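Local atomic coordinates of glutathione S-transferase (Rhodospirillum rubrum F11, PDB entry 4O7H), a protein that probably catalyses the conjugation of glutathione to electrophilic compounds, as a dimeric member of the glutathione S-transferase family. Residues 88-91 and 92-96; 100-103 and 104-108; 172-176 and 177-181. One frame throughout, in Å; residues are numbered along the deposited sequence.

Overall arrangement
Three local contacts illustrate how side chains a few residues apart shape the helical part of a glutathione S-transferase subunit. Contacts 1 and 2 follow each other along helix 85-119, their centres about 16 Å apart, and both touch the second subunit, so this long helix carries charged side chains into the dimer interface at two levels. Contact 3 comes last in the chain, where helix 161-175 ends; its centre lies about 14 Å from that of contact 2 and about 24 Å from that of contact 1. Ile173 of contact 3 packs on Phe102 and Val106 of contact 2, which joins the two helices within the all-helical domain that follows the thioredoxin-like sheet.

Contact 1 (88-91 and 92-96); sequences RAEV and RRLVA
Arg88 and Arg92, one helical turn apart, run side by side and point the same way, and the terminal NH2 of Arg88 comes within 3.7 Å of NH2 of Arg92. Their guanidinium planes are steeply turned, 77° apart, and a water in the plane of the Arg88 group accepts from Arg88 NH2 at 2.9 Å and weakly from Arg92 NH2. Two like charges can probably lie this close because both arginines form salt bridges to Glu73 of the second subunit, while Arg92 NH2 also pairs with Glu69 of its own chain. Ala89 takes part through its backbone, its carbonyl receiving the amide of Arg93 in the regular helical pattern. Glu90 is gripped side-on by Arg93 with two nitrogens, NE to OE1 of Glu90 at 2.9 Å and NH2 of Arg93 to OE2 of Glu90 at 2.8 Å. The first bond is almost straight, 176°, yet it meets OE1 from above the carboxylate plane, whereas OE2 is met on its syn side. With CG of Glu90 anti to the backbone N (chi1 176°) and the chain bent at chi2, the carboxylate folds forward along the helix to the guanidinium, which has CG of Leu94 over one face. Arg151 shares OE2 of Glu90, and Tyr143 takes a further bond from Arg93 NH2. Val91 ends the segment on the apolar side, its CG1 4.3 Å from CG2 of Val95. These valines face helix 161-175, with Val95 also reaching Trp65 of helix 64-74; Leu94 packs against helix 127-150, and Ala89 meets Ile61 of the second subunit, so this turn of helix 85-119 sits between its own helical domain and the dimer partner.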
# COMPACT_ATOMS: atom_id res chain seq x y z
N ARG A 88 14.81 8.59 3.29
CA ARG A 88 13.81 7.54 3.65
C ARG A 88 12.47 7.82 2.98
O ARG A 88 11.79 6.89 2.50
CB ARG A 88 13.65 7.46 5.16
CG ARG A 88 14.90 6.97 5.82
CD ARG A 88 14.98 7.38 7.25
NE ARG A 88 14.05 6.68 8.07
CZ ARG A 88 14.29 5.53 8.68
NH1 ARG A 88 15.45 4.92 8.52
NH2 ARG A 88 13.35 4.99 9.45
N ALA A 89 12.07 9.09 2.90
CA ALA A 89 10.84 9.45 2.21
C ALA A 89 10.89 9.10 0.71
O ALA A 89 9.86 8.74 0.15
CB ALA A 89 10.56 10.93 2.40
N GLU A 90 12.04 9.27 0.06
CA GLU A 90 12.20 8.94 -1.36
C GLU A 90 12.12 7.42 -1.55
O GLU A 90 11.45 6.91 -2.48
CB GLU A 90 13.53 9.52 -1.88
CG GLU A 90 13.88 9.18 -3.31
CD GLU A 90 12.93 9.74 -4.36
OE1 GLU A 90 12.04 10.56 -4.04
OE2 GLU A 90 13.06 9.33 -5.55
N VAL A 91 12.76 6.69 -0.65
CA VAL A 91 12.64 5.22 -0.68
C VAL A 91 11.16 4.82 -0.59
O VAL A 91 10.66 3.97 -1.38
CB VAL A 91 13.43 4.55 0.45
CG1 VAL A 91 13.13 3.05 0.47
CG2 VAL A 91 14.91 4.79 0.27
N ARG A 92 10.46 5.38 0.38
CA ARG A 92 9.04 5.03 0.60
C ARG A 92 8.13 5.44 -0.57
O ARG A 92 7.19 4.69 -0.95
CB ARG A 92 8.55 5.53 1.95
CG ARG A 92 9.21 4.85 3.12
CD ARG A 92 8.48 5.10 4.40
NE ARG A 92 9.08 4.52 5.60
CZ ARG A 92 9.83 5.16 6.49
NH1 ARG A 92 10.18 6.43 6.35
NH2 ARG A 92 10.22 4.53 7.56
N ARG A 93 8.42 6.60 -1.18
CA ARG A 93 7.75 7.03 -2.39
C ARG A 93 7.86 5.98 -3.47
O ARG A 93 6.87 5.64 -4.11
CB ARG A 93 8.32 8.40 -2.90
CG ARG A 93 7.62 8.90 -4.16
CD ARG A 93 8.29 10.16 -4.72
NE ARG A 93 9.56 9.91 -5.40
CZ ARG A 93 9.64 9.44 -6.64
NH1 ARG A 93 8.52 9.15 -7.31
NH2 ARG A 93 10.82 9.25 -7.19
N LEU A 94 9.08 5.52 -3.68
CA LEU A 94 9.33 4.56 -4.76
C LEU A 94 8.77 3.19 -4.42
O LEU A 94 8.24 2.49 -5.30
CB LEU A 94 10.83 4.52 -5.08
CG LEU A 94 11.27 5.73 -5.91
CD1 LEU A 94 12.78 5.79 -5.91
CD2 LEU A 94 10.72 5.67 -7.33
N VAL A 95 8.87 2.78 -3.15
CA VAL A 95 8.16 1.56 -2.72
C VAL A 95 6.70 1.64 -3.13
O VAL A 95 6.14 0.69 -3.69
CB VAL A 95 8.32 1.29 -1.20
CG1 VAL A 95 7.38 0.20 -0.73
CG2 VAL A 95 9.75 0.87 -0.95
N ALA A 96 6.04 2.76 -2.80
CA ALA A 96 4.65 2.93 -3.19
C ALA A 96 4.45 2.97 -4.71
O ALA A 96 3.46 2.43 -5.21
CB ALA A 96 4.08 4.21 -2.58
O HOH W 1 10.73 5.06 10.75

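Contact 2 (100-103 and 104-108)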
# COMPACT_ATOMS: atom_id res chain seq x y z
N ARG A 100 1.92 0.08 -5.54
CA ARG A 100 0.61 0.57 -6.03
C ARG A 100 0.55 0.66 -7.54
O ARG A 100 -0.28 -0.02 -8.16
CB ARG A 100 0.25 1.96 -5.40
CG ARG A 100 -0.99 2.61 -5.99
CD ARG A 100 -1.53 3.83 -5.15
NE ARG A 100 -0.47 4.82 -5.02
CZ ARG A 100 0.11 5.19 -3.88
NH1 ARG A 100 -0.26 4.66 -2.73
NH2 ARG A 100 1.11 6.03 -3.92
N LYS A 101 1.27 1.60 -8.13
CA LYS A 101 1.12 1.95 -9.55
C LYS A 101 1.60 0.79 -10.46
O LYS A 101 0.87 0.33 -11.34
CB LYS A 101 1.81 3.26 -9.91
CG LYS A 101 1.50 3.75 -11.29
CD LYS A 101 2.27 5.00 -11.64
CE LYS A 101 2.24 5.32 -13.12
NZ LYS A 101 0.89 5.75 -13.61
N PHE A 102 2.84 0.35 -10.29
CA PHE A 102 3.31 -0.76 -11.10
C PHE A 102 2.46 -1.98 -10.85
O PHE A 102 2.07 -2.71 -11.78
CB PHE A 102 4.80 -1.05 -10.80
CG PHE A 102 5.44 -2.10 -11.70
CD1 PHE A 102 5.17 -3.43 -11.54
CD2 PHE A 102 6.35 -1.71 -12.64
CE1 PHE A 102 5.77 -4.36 -12.37
CE2 PHE A 102 6.97 -2.63 -13.44
CZ PHE A 102 6.68 -3.96 -13.31
N ASN A 103 2.14 -2.23 -9.57
CA ASN A 103 1.37 -3.39 -9.20
C ASN A 103 0.02 -3.42 -9.92
O ASN A 103 -0.40 -4.47 -10.40
CB ASN A 103 1.18 -3.46 -7.70
CG ASN A 103 0.44 -4.70 -7.27
OD1 ASN A 103 0.89 -5.81 -7.49
ND2 ASN A 103 -0.77 -4.50 -6.71
N ARG A 104 -0.67 -2.28 -9.93
CA ARG A 104 -2.01 -2.23 -10.51
C ARG A 104 -1.97 -2.29 -12.03
O ARG A 104 -2.88 -2.89 -12.64
CB ARG A 104 -2.79 -0.97 -10.02
CG ARG A 104 -3.14 -1.08 -8.54
CD ARG A 104 -4.19 -2.17 -8.16
NE ARG A 104 -5.53 -1.87 -8.72
CZ ARG A 104 -6.42 -1.05 -8.15
NH1 ARG A 104 -6.15 -0.47 -6.99
NH2 ARG A 104 -7.58 -0.83 -8.74
N GLU A 105 -0.96 -1.68 -12.63
CA GLU A 105 -0.89 -1.50 -14.07
C GLU A 105 -0.25 -2.69 -14.79
O GLU A 105 -0.47 -2.88 -15.99
CB GLU A 105 -0.10 -0.24 -14.41
CG GLU A 105 -0.81 1.05 -13.99
CD GLU A 105 -0.06 2.35 -14.26
OE1 GLU A 105 1.09 2.36 -14.74
OE2 GLU A 105 -0.65 3.44 -14.02
N VAL A 106 0.57 -3.46 -14.07
CA VAL A 106 1.40 -4.50 -14.68
C VAL A 106 1.32 -5.85 -13.93
O VAL A 106 0.93 -6.89 -14.45
CB VAL A 106 2.87 -4.01 -14.79
CG1 VAL A 106 3.70 -5.08 -15.50
CG2 VAL A 106 3.03 -2.65 -15.48
N THR A 107 1.76 -5.87 -12.67
CA THR A 107 1.84 -7.10 -11.94
C THR A 107 0.51 -7.84 -11.76
O THR A 107 0.40 -9.05 -12.06
CB THR A 107 2.44 -6.87 -10.55
OG1 THR A 107 3.62 -6.06 -10.70
CG2 THR A 107 2.83 -8.23 -9.94
N GLU A 108 -0.51 -7.12 -11.30
CA GLU A 108 -1.80 -7.75 -11.09
C GLU A 108 -2.34 -8.41 -12.34
O GLU A 108 -2.63 -9.59 -12.29
CB GLU A 108 -2.85 -6.79 -10.54
CG GLU A 108 -2.75 -6.64 -9.06
CD GLU A 108 -3.87 -5.81 -8.44
OE1 GLU A 108 -4.69 -5.23 -9.17
OE2 GLU A 108 -3.88 -5.74 -7.22
O HOH W 2 -2.40 -7.15 -5.86
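Phe102 and Val106 form the tightly packed side of this double turn of helix: CB of Val106 lies over one face of the Phe102 ring, 4.0 Å from its centroid and 20° off the normal, a CH-pi contact displaced toward the rim. At the edge of the same ring, in its plane, sits OG1 of Thr107, 3.2 Å from CD1 of Phe102; this buried hydroxyl has no hydrogen-bonding partner in the model. With CG anti to the backbone N (chi1 -174°) the ring lies against Val106 and beside Thr107, and His140 meets it edge-to-face. In the backbone the helix widens: the carbonyl of Phe102 accepts from Val106 N and from Thr107 N, which approach from opposite faces of its plane, and Glu108 N reaches O of Asn103 at 2.8 Å in a pi-type turn. Another side is more polar and partly exposed. Lys101 NZ bonds to OE2 of Glu105 at 2.8 Å, a salt bridge on the syn side of the carboxylate; the bend at chi4 (70°) swings the ammonium across toward it, and the other oxygen of Glu105 bonds to His140. Replacing Lys101 by an alanine is likely to leave OE2 of Glu105 without its charged mate and the carboxylate less restrained. Looser still is the more open flank, which borders the second subunit: ND2 of Asn103 makes a weak bond to OE2 of Glu108, their planes steeply inclined, and a water bridges the same two groups. Arg104, its chain bent at chi2 and chi3, pairs through NH1 with Glu108 of the second subunit, and Arg100 pairs with Glu47 and Asp63 of that chain. Such a widened helix, with one carbonyl shared by two amides, is characteristic of a pi-bulge, here within the long helix 85-119 of the glutathione S-transferase helical domain.

Contact 3 (172-176 and 177-181)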
# COMPACT_ATOMS: atom_id res chain seq x y z
N LEU A 172 8.61 -11.19 -11.36
CA LEU A 172 7.39 -11.96 -11.68
C LEU A 172 6.96 -11.70 -13.13
O LEU A 172 6.56 -12.65 -13.82
CB LEU A 172 6.27 -11.64 -10.72
CG LEU A 172 6.45 -12.41 -9.43
CD1 LEU A 172 5.66 -11.68 -8.34
CD2 LEU A 172 6.01 -13.86 -9.63
N ILE A 173 7.14 -10.48 -13.62
CA ILE A 173 6.89 -10.18 -15.04
C ILE A 173 7.86 -10.99 -15.89
O ILE A 173 7.48 -11.53 -16.92
CB ILE A 173 6.99 -8.68 -15.39
CG1 ILE A 173 6.19 -7.81 -14.37
CG2 ILE A 173 6.49 -8.42 -16.80
CD1 ILE A 173 4.83 -8.37 -13.98
N ASP A 174 9.07 -11.15 -15.40
CA ASP A 174 10.09 -11.88 -16.14
C ASP A 174 9.80 -13.37 -16.11
O ASP A 174 9.98 -14.05 -17.13
CB ASP A 174 11.47 -11.57 -15.58
CG ASP A 174 12.60 -11.83 -16.54
OD1 ASP A 174 12.47 -11.52 -17.71
OD2 ASP A 174 13.70 -12.29 -16.07
N TYR A 175 9.33 -13.89 -14.99
CA TYR A 175 8.90 -15.29 -14.92
C TYR A 175 7.82 -15.61 -15.98
O TYR A 175 7.83 -16.72 -16.58
CB TYR A 175 8.42 -15.60 -13.49
CG TYR A 175 8.35 -17.06 -13.19
CD1 TYR A 175 7.34 -17.84 -13.71
CD2 TYR A 175 9.31 -17.66 -12.40
CE1 TYR A 175 7.30 -19.21 -13.43
CE2 TYR A 175 9.29 -19.02 -12.12
CZ TYR A 175 8.27 -19.78 -12.66
OH TYR A 175 8.23 -21.14 -12.38
N ALA A 176 6.94 -14.64 -16.25
CA ALA A 176 5.91 -14.75 -17.26
C ALA A 176 6.41 -14.49 -18.68
O ALA A 176 5.66 -14.67 -19.64
CB ALA A 176 4.76 -13.79 -16.95
N GLY A 177 7.65 -14.03 -18.80
CA GLY A 177 8.27 -13.77 -20.10
C GLY A 177 7.85 -12.46 -20.76
O GLY A 177 8.04 -12.28 -21.97
N ASP A 178 7.35 -11.50 -20.01
CA ASP A 178 6.76 -10.31 -20.58
C ASP A 178 7.55 -8.99 -20.39
O ASP A 178 6.97 -7.92 -20.60
CB ASP A 178 5.33 -10.16 -20.01
CG ASP A 178 4.36 -11.16 -20.62
OD1 ASP A 178 4.44 -11.35 -21.86
OD2 ASP A 178 3.57 -11.78 -19.87
N VAL A 179 8.83 -9.06 -19.99
CA VAL A 179 9.60 -7.84 -19.87
C VAL A 179 10.37 -7.55 -21.17
O VAL A 179 11.19 -8.36 -21.58
CB VAL A 179 10.60 -7.87 -18.72
CG1 VAL A 179 11.16 -6.51 -18.53
CG2 VAL A 179 9.93 -8.32 -17.42
N PRO A 180 10.14 -6.36 -21.77
CA PRO A 180 10.86 -5.95 -22.99
C PRO A 180 12.21 -5.34 -22.68
O PRO A 180 12.47 -4.13 -22.86
CB PRO A 180 9.88 -4.94 -23.61
CG PRO A 180 9.27 -4.28 -22.42
CD PRO A 180 9.11 -5.37 -21.40
N TRP A 181 13.09 -6.17 -22.13
CA TRP A 181 14.35 -5.72 -21.60
C TRP A 181 15.18 -4.92 -22.61
O TRP A 181 15.79 -3.91 -22.27
CB TRP A 181 15.20 -6.88 -21.10
CG TRP A 181 14.70 -7.60 -19.89
CD1 TRP A 181 14.31 -8.88 -19.82
CD2 TRP A 181 14.54 -7.05 -18.56
NE1 TRP A 181 13.91 -9.19 -18.53
CE2 TRP A 181 14.07 -8.09 -17.74
CE3 TRP A 181 14.77 -5.81 -18.01
CZ2 TRP A 181 13.78 -7.91 -16.39
CZ3 TRP A 181 14.51 -5.62 -16.64
CH2 TRP A 181 14.03 -6.68 -15.86
O HOH W 3 10.63 -11.37 -19.76
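Val179 presses its CG2 on CG2 of Ile173 at 3.5 Å, tighter than usual for two carbons, as the chain turns back against the helix it has just left. With CG1 anti to the backbone N (chi1 -170°), CG2 lies beside that N and is the branch that meets Ile173, while CG1 covers the centre of the Trp181 ring. Beyond the valine, Trp181 reaches back to Asp174: NE1 of Trp181 donates to OD1 of Asp174 at 2.9 Å, with an angle of 164° at the hydrogen. The carboxylate stands nearly perpendicular to the indole, and the N-H arrives from above the carboxylate plane, although the oxygen lies close to the ring plane. OD1 of Asp174 also accepts from a water, which in turn accepts from Val179 N, and His216 makes a further bond to this oxygen. Between these side chains the helix ends in a Schellman motif: Asp178 N bonds to O of Ile173 at 3.1 Å, and Gly177 N to O of Asp174. Gly177 has a positive phi of 79°, where a CB would collide with the carbonyl oxygen of Ala176. The carboxylate of Asp178 is paired with Arg134 and Lys114, and Tyr191 stacks on the indole. With several donors converging on one oxygen, the buried Asp174 carboxylate is probably stabilised in its charged form, and its bond to Trp181 is likely to help hold the loop against the end of helix 161-175.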